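Local coordinates for uncharacterized protein (Pyrococcus abyssi, PDB 5IFF) that acts as a restriction DNA glycosylase that probably excises adenine from its recognition sequence, and also binds nonspecific double-stranded DNA, at residues 56-61 with 69-74. The protein carries 2 engineered substitutions. Residues are numbered along the deposited sequence; the frame is centred on the assembly and turned at random.
Engineered in segment 56-61: Ala57 (natural residue Glu).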
ATOM      1  N   ILE A  56      14.837  20.905  -6.011  1.00 32.08           N
ATOM      2  CA  ILE A  56      14.587  19.613  -5.360  1.00 35.38           C
ATOM      3  C   ILE A  56      13.882  19.906  -4.045  1.00 34.34           C
ATOM      4  O   ILE A  56      14.464  20.585  -3.185  1.00 35.23           O
ATOM      5  CB  ILE A  56      15.886  18.832  -5.037  1.00 35.87           C
ATOM      6  CG1 ILE A  56      16.637  18.459  -6.310  1.00 37.21           C
ATOM      7  CG2 ILE A  56      15.519  17.548  -4.275  1.00 33.12           C
ATOM      8  CD1 ILE A  56      18.060  18.098  -6.015  1.00 40.48           C
ATOM      9  N   ALA A  57      12.653  19.428  -3.921  1.00 33.74           N
ATOM     10  CA  ALA A  57      11.856  19.567  -2.720  1.00 32.31           C
ATOM     11  C   ALA A  57      12.039  18.342  -1.836  1.00 35.12           C
ATOM     12  O   ALA A  57      11.657  17.243  -2.217  1.00 37.91           O
ATOM     13  CB  ALA A  57      10.371  19.740  -3.091  1.00 34.34           C
ATOM     14  N   TRP A  58      12.565  18.558  -0.635  1.00 32.08           N
ATOM     15  CA  TRP A  58      12.938  17.495   0.244  1.00 33.55           C
ATOM     16  C   TRP A  58      12.199  17.697   1.562  1.00 30.81           C
ATOM     17  O   TRP A  58      12.446  18.704   2.285  1.00 30.90           O
ATOM     18  CB  TRP A  58      14.430  17.526   0.452  1.00 31.45           C
ATOM     19  CG  TRP A  58      15.028  16.421   1.330  1.00 32.47           C
ATOM     20  CD1 TRP A  58      14.404  15.289   1.841  1.00 33.75           C
ATOM     21  CD2 TRP A  58      16.411  16.360   1.787  1.00 33.87           C
ATOM     22  NE1 TRP A  58      15.330  14.541   2.554  1.00 36.04           N
ATOM     23  CE2 TRP A  58      16.535  15.159   2.532  1.00 33.81           C
ATOM     24  CE3 TRP A  58      17.522  17.184   1.595  1.00 34.29           C
ATOM     25  CZ2 TRP A  58      17.763  14.792   3.128  1.00 36.39           C
ATOM     26  CZ3 TRP A  58      18.746  16.815   2.204  1.00 38.05           C
ATOM     27  CH2 TRP A  58      18.846  15.625   2.957  1.00 37.47           C
ATOM     28  N   GLN A  59      11.293  16.784   1.843  1.00 32.33           N
ATOM     29  CA  GLN A  59      10.604  16.759   3.128  1.00 33.50           C
ATOM     30  C   GLN A  59      11.548  16.079   4.076  1.00 30.82           C
ATOM     31  O   GLN A  59      11.606  14.830   4.127  1.00 30.49           O
ATOM     32  CB  GLN A  59       9.247  16.023   3.034  1.00 38.18           C
ATOM     33  CG  GLN A  59       8.423  16.196   4.260  1.00 49.27           C
ATOM     34  CD  GLN A  59       8.511  14.982   5.151  1.00 64.82           C
ATOM     35  OE1 GLN A  59       8.080  13.895   4.773  1.00 71.06           O
ATOM     36  NE2 GLN A  59       9.106  15.150   6.333  1.00 73.55           N
ATOM     37  N   ILE A  60      12.287  16.892   4.820  1.00 29.55           N
ATOM     38  CA  ILE A  60      13.452  16.416   5.531  1.00 33.81           C
ATOM     39  C   ILE A  60      13.105  16.076   7.001  1.00 33.47           C
ATOM     40  O   ILE A  60      12.176  16.650   7.591  1.00 35.61           O
ATOM     41  CB  ILE A  60      14.582  17.447   5.462  1.00 37.77           C
ATOM     42  CG1 ILE A  60      15.905  16.851   5.945  1.00 37.53           C
ATOM     43  CG2 ILE A  60      14.211  18.732   6.255  1.00 33.39           C
ATOM     44  CD1 ILE A  60      17.116  17.806   5.675  1.00 35.39           C
ATOM     45  N   SER A  61      13.830  15.109   7.563  1.00 30.48           N
ATOM     46  CA  SER A  61      13.541  14.606   8.925  1.00 31.92           C
ATOM     47  C   SER A  61      14.804  14.729   9.783  1.00 32.05           C
ATOM     48  O   SER A  61      15.874  15.025   9.249  1.00 29.73           O
ATOM     49  CB  SER A  61      13.081  13.134   8.893  1.00 33.34           C
ATOM     50  OG  SER A  61      11.886  12.984   8.171  1.00 34.66           O
ATOM     51  N   ASP A  69      20.232   9.655  13.840  1.00 39.07           N
ATOM     52  CA  ASP A  69      21.358   9.628  12.892  1.00 41.73           C
ATOM     53  C   ASP A  69      20.809   9.518  11.449  1.00 39.85           C
ATOM     54  O   ASP A  69      21.027   8.522  10.750  1.00 39.92           O
ATOM     55  CB  ASP A  69      22.312   8.472  13.204  1.00 44.78           C
ATOM     56  CG  ASP A  69      23.540   8.458  12.293  1.00 48.69           C
ATOM     57  OD1 ASP A  69      23.937   9.541  11.799  1.00 45.96           O
ATOM     58  OD2 ASP A  69      24.106   7.356  12.080  1.00 53.52           O
ATOM     59  N   TYR A  70      20.052  10.519  11.053  1.00 35.61           N
ATOM     60  CA  TYR A  70      19.271  10.424   9.807  1.00 35.74           C
ATOM     61  C   TYR A  70      19.021  11.786   9.255  1.00 33.87           C
ATOM     62  O   TYR A  70      18.545  12.658   9.987  1.00 30.72           O
ATOM     63  CB  TYR A  70      17.930   9.738  10.084  1.00 36.50           C
ATOM     64  CG  TYR A  70      17.018   9.564   8.851  1.00 38.54           C
ATOM     65  CD1 TYR A  70      17.371   8.688   7.812  1.00 39.25           C
ATOM     66  CD2 TYR A  70      15.784  10.236   8.765  1.00 36.68           C
ATOM     67  CE1 TYR A  70      16.528   8.499   6.702  1.00 42.61           C
ATOM     68  CE2 TYR A  70      14.920  10.037   7.675  1.00 37.80           C
ATOM     69  CZ  TYR A  70      15.310   9.200   6.633  1.00 41.89           C
ATOM     70  OH  TYR A  70      14.459   9.016   5.551  1.00 42.96           O
ATOM     71  N   GLU A  71      19.361  11.988   7.982  1.00 33.74           N
ATOM     72  CA  GLU A  71      19.195  13.271   7.292  1.00 31.72           C
ATOM     73  C   GLU A  71      19.725  14.463   8.109  1.00 31.08           C
ATOM     74  O   GLU A  71      20.924  14.579   8.296  1.00 28.20           O
ATOM     75  CB  GLU A  71      17.734  13.461   6.912  1.00 31.76           C
ATOM     76  CG  GLU A  71      17.282  12.364   5.938  1.00 33.78           C
ATOM     77  CD  GLU A  71      15.912  12.614   5.318  1.00 36.94           C
ATOM     78  OE1 GLU A  71      15.034  13.276   5.921  1.00 35.87           O
ATOM     79  OE2 GLU A  71      15.713  12.087   4.221  1.00 38.48           O
ATOM     80  N   LEU A  72      18.849  15.353   8.571  1.00 29.55           N
ATOM     81  CA  LEU A  72      19.346  16.537   9.236  1.00 27.24           C
ATOM     82  C   LEU A  72      20.195  16.166  10.490  1.00 28.23           C
ATOM     83  O   LEU A  72      21.170  16.835  10.749  1.00 28.19           O
ATOM     84  CB  LEU A  72      18.184  17.471   9.657  1.00 29.39           C
ATOM     85  CG  LEU A  72      18.645  18.791  10.322  1.00 27.59           C
ATOM     86  CD1 LEU A  72      19.517  19.730   9.414  1.00 28.09           C
ATOM     87  CD2 LEU A  72      17.426  19.583  10.827  1.00 28.56           C
ATOM     88  N   SER A  73      19.823  15.136  11.267  1.00 28.47           N
ATOM     89  CA  SER A  73      20.658  14.883  12.456  1.00 32.46           C
ATOM     90  C   SER A  73      22.033  14.340  12.050  1.00 33.04           C
ATOM     91  O   SER A  73      23.038  14.574  12.744  1.00 34.21           O
ATOM     92  CB  SER A  73      20.005  13.908  13.473  1.00 30.77           C
ATOM     93  OG  SER A  73      19.522  12.700  12.898  1.00 29.86           O
ATOM     94  N   ARG A  74      22.093  13.597  10.949  1.00 31.63           N
ATOM     95  CA  ARG A  74      23.394  13.103  10.515  1.00 32.86           C
ATOM     96  C   ARG A  74      24.236  14.270   9.950  1.00 32.16           C
ATOM     97  O   ARG A  74      25.459  14.329  10.198  1.00 34.23           O
ATOM     98  CB  ARG A  74      23.252  11.941   9.499  1.00 34.04           C
ATOM     99  CG  ARG A  74      24.619  11.502   8.885  1.00 44.55           C
ATOM    100  CD  ARG A  74      24.506  10.242   8.017  1.00 54.89           C
ATOM    101  NE  ARG A  74      24.354   9.029   8.826  1.00 65.10           N
ATOM    102  CZ  ARG A  74      24.423   7.783   8.353  1.00 72.94           C
ATOM    103  NH1 ARG A  74      24.629   7.564   7.058  1.00 77.19           N
ATOM    104  NH2 ARG A  74      24.276   6.750   9.180  1.00 75.78           N
TER
HETATM  105  O   HOH W   1      12.519  12.697   5.471  1.00 34.76           O
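With CG of Trp58 anti to its backbone N (chi1 -178°) and CG of Glu71 anti to its own carbonyl carbon, the side chains run past one another in opposite senses, indole and carboxylate planes 88° apart. Trp58 NE1 donates to Glu71 OE2 at 3.0 Å; the oxygen lies in the indole plane, the nitrogen well above the carboxylate plane. Glutamate suits the site because its second oxygen reaches the backbone: Ser61 N meets Glu71 OE1 at 2.7 Å, nearly along the C-O axis. A water joins Glu71 OE1, Gln59 O and Ser61 OG, so OE1 is gripped twice. The contact ties strand 54-59 of the larger antiparallel sheet, and the residues after it, to the start of helix 72-81, where Glu71 is the N-cap and Leu72 N donates to Ser61 O. An alanine for Glu71 removes both oxygens, and would probably leave Trp58 NE1 and Ser61 N without these partners and the indole freer to turn. Ile60, with Gln59 an adenine-site residue, sets CG1 above one indole face, toward its rim, and CD1 4.1 Å from Leu72 CB; both also meet Leu194. Tyr70, its hydroxyl bonded to Glu2 and Lys24, presents its ring edge to Ser61 CB.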